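PDB 5TVL: foldase protein PrsA, which is a foldase of the peptidyl-prolyl cis-trans isomerase class that probably assists the folding of secreted proteins outside the cell after their translocation. Local coordinates for residues A[2-7]-A[12-17]; A[167-172]-A[179-184]. All blocks are in the same frame, centred on the assembly; numbering follows the deposited sequence. Where two conformers were deposited one is given.

Contacts 1 and 2 lie on opposite sides of the chain's centre, their own centres about 62 Å apart, and share no secondary-structure element. Contact 1 (2-7 with 12-17) belongs to the N-terminal hairpin and the start of the helix after it, far out on the chain, where a second subunit adds to the cover. Contact 2 (167-172 with 179-184) sits nearer the centre, inside the PpiC-type isomerase domain, and joins an edge strand to a helix. Both are partly buried. The first relies on backbone hydrogen bonds within the hairpin and to the first helical residue, with apolar packing beside them; the second has no backbone pairing and depends on one phenylalanine ring and one lysine.

Contact 1: residues A[2-7]-A[12-17]; sequences ADLISM and ITEHQF
The ring of Phe-17 is approached obliquely by Leu-4, whose CD1 lies 3.5 Å from Phe-17 CB and also reaches the CG and CD2 side of the ring; the two side chains cross at about a right angle. Phe-265 of the second subunit meets the same ring edge-to-face. Leu-4 belongs to an antiparallel hairpin with a classic beta bulge: Leu-4 N (2.8 Å) and Ile-5 N (3.3 Å) both donate to Ile-12 O, the second within the carbonyl plane, on a lone pair. Ile-5 O accepts from Ile-12 N. The two isoleucines run alongside each other on one face, with Ile-12 CD1 3.8 Å from Ile-5 CB, and Met-7 CE lies near Ile-12 CG1. Thr-13 ends the strand and caps the helix in a capping box: Gln-16 N donates to Thr-13 OG1 (3.1 Å), which chi1 of 70° places between the backbone N and the carbonyl carbon, while Thr-13 N donates to Gln-16 OE1. Glu-14 N reaches back to Ala-2 O at 2.9 Å, and its carboxylate bonds His-15 of the second subunit. Backbone bonds and side-chain capping thus hold the strand-to-helix turn, and apolar side chains suit the face shared with the partner chain.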
loop_
_atom_site.group_PDB
_atom_site.type_symbol
_atom_site.label_atom_id
_atom_site.label_comp_id
_atom_site.label_asym_id
_atom_site.label_seq_id
_atom_site.Cartn_x
_atom_site.Cartn_y
_atom_site.Cartn_z
ATOM N N ALA A 2 12.653 -31.767 30.947
ATOM C CA ALA A 2 12.011 -31.643 32.260
ATOM C C ALA A 2 10.518 -31.956 32.174
ATOM O O ALA A 2 9.991 -32.240 31.094
ATOM C CB ALA A 2 12.224 -30.237 32.808
ATOM N N ASP A 3 9.853 -31.921 33.329
ATOM C CA ASP A 3 8.404 -32.103 33.426
ATOM C C ASP A 3 7.714 -30.741 33.476
ATOM O O ASP A 3 8.150 -29.855 34.213
ATOM C CB ASP A 3 8.047 -32.912 34.680
ATOM C CG ASP A 3 8.598 -34.339 34.645
ATOM O OD1 ASP A 3 9.102 -34.782 33.588
ATOM O OD2 ASP A 3 8.520 -35.023 35.689
ATOM N N LEU A 4 6.649 -30.588 32.686
ATOM C CA LEU A 4 5.883 -29.340 32.604
ATOM C C LEU A 4 4.637 -29.360 33.496
ATOM O O LEU A 4 4.307 -28.349 34.122
ATOM C CB LEU A 4 5.461 -29.071 31.154
ATOM C CG LEU A 4 6.528 -29.160 30.056
ATOM C CD1 LEU A 4 5.927 -28.734 28.721
ATOM C CD2 LEU A 4 7.747 -28.314 30.395
ATOM N N ILE A 5 3.932 -30.494 33.519
ATOM C CA ILE A 5 2.738 -30.675 34.354
ATOM C C ILE A 5 2.870 -31.968 35.160
ATOM O O ILE A 5 3.306 -32.994 34.631
ATOM C CB ILE A 5 1.446 -30.740 33.499
ATOM C CG1 ILE A 5 1.258 -29.458 32.670
ATOM C CG2 ILE A 5 0.217 -31.003 34.369
ATOM C CD1 ILE A 5 0.972 -28.202 33.473
ATOM N N SER A 6 2.490 -31.905 36.435
ATOM C CA SER A 6 2.435 -33.086 37.293
ATOM C C SER A 6 1.033 -33.236 37.875
ATOM O O SER A 6 0.453 -32.269 38.373
ATOM C CB SER A 6 3.467 -32.988 38.418
ATOM O OG SER A 6 3.045 -32.089 39.428
ATOM N N MET A 7 0.503 -34.454 37.778
ATOM C CA MET A 7 -0.781 -34.840 38.364
ATOM C C MET A 7 -0.517 -36.034 39.273
ATOM O O MET A 7 0.611 -36.534 39.332
ATOM C CB MET A 7 -1.756 -35.243 37.258
ATOM C CG MET A 7 -2.068 -34.138 36.257
ATOM S SD MET A 7 -2.170 -34.718 34.551
ATOM C CE MET A 7 -0.451 -35.086 34.209
ATOM N N ILE A 12 3.244 -34.704 32.436
ATOM C CA ILE A 12 3.453 -34.306 31.041
ATOM C C ILE A 12 4.882 -33.784 30.955
ATOM O O ILE A 12 5.235 -32.816 31.640
ATOM C CB ILE A 12 2.470 -33.199 30.580
ATOM C CG1 ILE A 12 1.015 -33.663 30.750
ATOM C CG2 ILE A 12 2.726 -32.812 29.121
ATOM C CD1 ILE A 12 -0.025 -32.585 30.513
ATOM N N THR A 13 5.695 -34.429 30.118
ATOM C CA THR A 13 7.078 -34.016 29.895
ATOM C C THR A 13 7.160 -32.992 28.765
ATOM O O THR A 13 6.236 -32.853 27.962
ATOM C CB THR A 13 7.995 -35.215 29.555
ATOM O OG1 THR A 13 7.679 -35.727 28.255
ATOM C CG2 THR A 13 7.852 -36.326 30.589
ATOM N N GLU A 14 8.289 -32.290 28.720
ATOM C CA GLU A 14 8.605 -31.327 27.657
ATOM C C GLU A 14 8.622 -31.959 26.256
ATOM O O GLU A 14 8.167 -31.331 25.293
ATOM C CB GLU A 14 9.960 -30.670 27.948
ATOM C CG GLU A 14 10.337 -29.506 27.047
ATOM C CD GLU A 14 11.786 -29.091 27.232
ATOM O OE1 GLU A 14 12.182 -28.780 28.380
ATOM O OE2 GLU A 14 12.535 -29.080 26.231
ATOM N N HIS A 15 9.152 -33.179 26.150
ATOM C CA HIS A 15 9.181 -33.914 24.884
ATOM C C HIS A 15 7.780 -34.310 24.416
ATOM O O HIS A 15 7.474 -34.214 23.227
ATOM C CB HIS A 15 10.058 -35.160 25.002
ATOM C CG HIS A 15 10.144 -35.957 23.737
ATOM N ND1 HIS A 15 9.300 -37.011 23.462
ATOM C CD2 HIS A 15 10.970 -35.849 22.669
ATOM C CE1 HIS A 15 9.605 -37.521 22.281
ATOM N NE2 HIS A 15 10.615 -36.834 21.779
ATOM N N GLN A 16 6.942 -34.753 25.352
ATOM C CA GLN A 16 5.532 -35.069 25.065
ATOM C C GLN A 16 4.724 -33.843 24.624
ATOM O O GLN A 16 3.898 -33.938 23.715
ATOM C CB GLN A 16 4.860 -35.683 26.292
ATOM C CG GLN A 16 5.277 -37.114 26.584
ATOM C CD GLN A 16 4.712 -37.628 27.897
ATOM O OE1 GLN A 16 4.641 -36.896 28.886
ATOM N NE2 GLN A 16 4.308 -38.892 27.911
ATOM N N PHE A 17 4.957 -32.710 25.284
ATOM C CA PHE A 17 4.362 -31.434 24.871
ATOM C C PHE A 17 4.867 -30.986 23.499
ATOM O O PHE A 17 4.072 -30.551 22.663
ATOM C CB PHE A 17 4.620 -30.330 25.902
ATOM C CG PHE A 17 4.292 -28.955 25.398
ATOM C CD1 PHE A 17 2.979 -28.613 25.106
ATOM C CD2 PHE A 17 5.293 -28.009 25.189
ATOM C CE1 PHE A 17 2.664 -27.348 24.628
ATOM C CE2 PHE A 17 4.982 -26.739 24.715
ATOM C CZ PHE A 17 3.668 -26.407 24.434
#

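Contact 2: residues A[167-172]-A[179-184]; sequences ITFDSA and QVKKAA. With SO4 (sulfate ion), chain L.
Strand-to-helix packing within the parvulin-type (PpiC) isomerase domain defines this contact: the end of edge strand 166-169 and the turn after it meet helix 178-186. The antiparallel sheet of the domain has strand order 2-1-4-3, and the helix rests against it, with Val-180 and Ala-184 touching strand 207-216. Phe-169 is the apolar link. Its chi1 of 54° folds CG in over its own main chain, and the ring extends to the helix. There CZ meets Ala-184 CB at 4.0 Å, the methyl meeting the rim of the ring almost in its plane; a small alanine lets the ring come close to the helix. Lys-181 CG approaches CE2 of Phe-169 obliquely at 3.9 Å, so the aliphatic part of the lysine serves as hydrophobic cover while its amine travels on to polar partners. Lys-182, one residue along, is exposed; it forms a salt bridge with Glu-178 and a weak hydrogen bond to a sulfate ion probably left from crystallisation. The bend of Lys-181 at chi3 (-62°) turns its tip to the loop, where it also bonds Ser-173 O. Across the contact, Lys-181 NZ donates to Ser-171 O at 2.7 Å, tilted 34° from the carbonyl plane.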
loop_
_atom_site.group_PDB
_atom_site.type_symbol
_atom_site.label_atom_id
_atom_site.label_comp_id
_atom_site.label_asym_id
_atom_site.label_seq_id
_atom_site.Cartn_x
_atom_site.Cartn_y
_atom_site.Cartn_z
ATOM N N ILE A 167 2.901 24.856 1.222
ATOM C CA ILE A 167 3.554 23.547 1.244
ATOM C C ILE A 167 4.303 23.284 -0.070
ATOM O O ILE A 167 3.864 23.719 -1.135
ATOM C CB ILE A 167 2.534 22.410 1.526
ATOM C CG1 ILE A 167 3.252 21.066 1.724
ATOM C CG2 ILE A 167 1.484 22.314 0.420
ATOM C CD1 ILE A 167 2.443 20.051 2.504
ATOM N N THR A 168 5.433 22.582 0.033
ATOM C CA THR A 168 6.219 22.128 -1.117
ATOM C C THR A 168 6.119 20.600 -1.208
ATOM O O THR A 168 6.129 19.923 -0.177
ATOM C CB THR A 168 7.698 22.546 -0.971
ATOM O OG1 THR A 168 7.778 23.966 -0.798
ATOM C CG2 THR A 168 8.518 22.153 -2.196
ATOM N N PHE A 169 6.015 20.064 -2.428
ATOM C CA PHE A 169 5.939 18.605 -2.634
ATOM C C PHE A 169 6.301 18.127 -4.047
ATOM O O PHE A 169 6.135 18.854 -5.025
ATOM C CB PHE A 169 4.549 18.067 -2.248
ATOM C CG PHE A 169 3.396 18.755 -2.937
ATOM C CD1 PHE A 169 2.792 19.873 -2.365
ATOM C CD2 PHE A 169 2.885 18.267 -4.138
ATOM C CE1 PHE A 169 1.719 20.500 -2.989
ATOM C CE2 PHE A 169 1.815 18.891 -4.766
ATOM C CZ PHE A 169 1.229 20.008 -4.190
ATOM N N ASP A 170 6.804 16.893 -4.121
ATOM C CA ASP A 170 7.024 16.183 -5.380
ATOM C C ASP A 170 5.732 15.487 -5.786
ATOM O O ASP A 170 4.727 15.559 -5.084
ATOM C CB ASP A 170 8.099 15.096 -5.219
ATOM C CG ASP A 170 9.450 15.643 -4.843
ATOM O OD1 ASP A 170 9.857 16.679 -5.403
ATOM O OD2 ASP A 170 10.128 15.007 -4.008
ATOM N N SER A 171 5.778 14.800 -6.924
ATOM C CA SER A 171 4.782 13.788 -7.274
ATOM C C SER A 171 4.810 12.609 -6.302
ATOM O O SER A 171 3.774 12.007 -6.034
ATOM C CB SER A 171 5.042 13.258 -8.681
ATOM O OG SER A 171 6.361 12.742 -8.786
ATOM N N ALA A 172 6.000 12.284 -5.794
ATOM C CA ALA A 172 6.206 11.164 -4.865
ATOM C C ALA A 172 5.872 11.438 -3.389
ATOM O O ALA A 172 6.033 10.543 -2.555
ATOM C CB ALA A 172 7.642 10.673 -4.975
ATOM N N GLN A 179 -5.125 13.024 -5.569
ATOM C CA GLN A 179 -5.988 13.962 -6.305
ATOM C C GLN A 179 -5.689 15.447 -6.039
ATOM O O GLN A 179 -6.007 16.299 -6.877
ATOM C CB GLN A 179 -7.480 13.676 -6.059
ATOM C CG GLN A 179 -7.951 13.755 -4.606
ATOM C CD GLN A 179 -8.011 12.391 -3.932
ATOM O OE1 GLN A 179 -7.043 11.635 -3.971
ATOM N NE2 GLN A 179 -9.145 12.071 -3.312
ATOM N N VAL A 180 -5.091 15.756 -4.885
ATOM C CA VAL A 180 -4.637 17.122 -4.590
ATOM C C VAL A 180 -3.361 17.442 -5.375
ATOM O O VAL A 180 -3.202 18.561 -5.877
ATOM C CB VAL A 180 -4.410 17.348 -3.075
ATOM C CG1 VAL A 180 -3.908 18.764 -2.800
ATOM C CG2 VAL A 180 -5.696 17.092 -2.296
ATOM N N LYS A 181 -2.459 16.461 -5.464
ATOM C CA LYS A 181 -1.214 16.601 -6.231
ATOM C C LYS A 181 -1.479 16.757 -7.726
ATOM O O LYS A 181 -0.963 17.683 -8.357
ATOM C CB LYS A 181 -0.290 15.398 -6.007
ATOM C CG LYS A 181 0.293 15.310 -4.603
ATOM C CD LYS A 181 1.371 14.242 -4.492
ATOM C CE LYS A 181 0.816 12.858 -4.780
ATOM N NZ LYS A 181 1.716 11.776 -4.311
ATOM N N LYS A 182 -2.285 15.854 -8.282
ATOM C CA LYS A 182 -2.600 15.888 -9.713
ATOM C C LYS A 182 -3.327 17.169 -10.107
ATOM O O LYS A 182 -3.049 17.734 -11.169
ATOM C CB LYS A 182 -3.416 14.659 -10.132
ATOM C CG LYS A 182 -2.623 13.358 -10.153
ATOM C CD LYS A 182 -1.720 13.265 -11.376
ATOM C CE LYS A 182 -0.910 11.978 -11.395
ATOM N NZ LYS A 182 -1.754 10.753 -11.490
ATOM N N ALA A 183 -4.237 17.630 -9.248
ATOM C CA ALA A 183 -4.932 18.909 -9.458
ATOM C C ALA A 183 -3.973 20.099 -9.459
ATOM O O ALA A 183 -4.130 21.013 -10.262
ATOM C CB ALA A 183 -6.012 19.113 -8.406
ATOM N N ALA A 184 -2.992 20.077 -8.558
ATOM C CA ALA A 184 -1.989 21.142 -8.454
ATOM C C ALA A 184 -1.055 21.210 -9.672
ATOM O O ALA A 184 -0.748 22.305 -10.157
ATOM C CB ALA A 184 -1.177 20.977 -7.174
HETATM S S SO4 L . -5.584 10.802 -14.251
HETATM O O1 SO4 L . -4.576 10.380 -13.253
HETATM O O2 SO4 L . -6.888 11.019 -13.583
HETATM O O3 SO4 L . -5.147 12.061 -14.894
HETATM O O4 SO4 L . -5.718 9.750 -15.283
#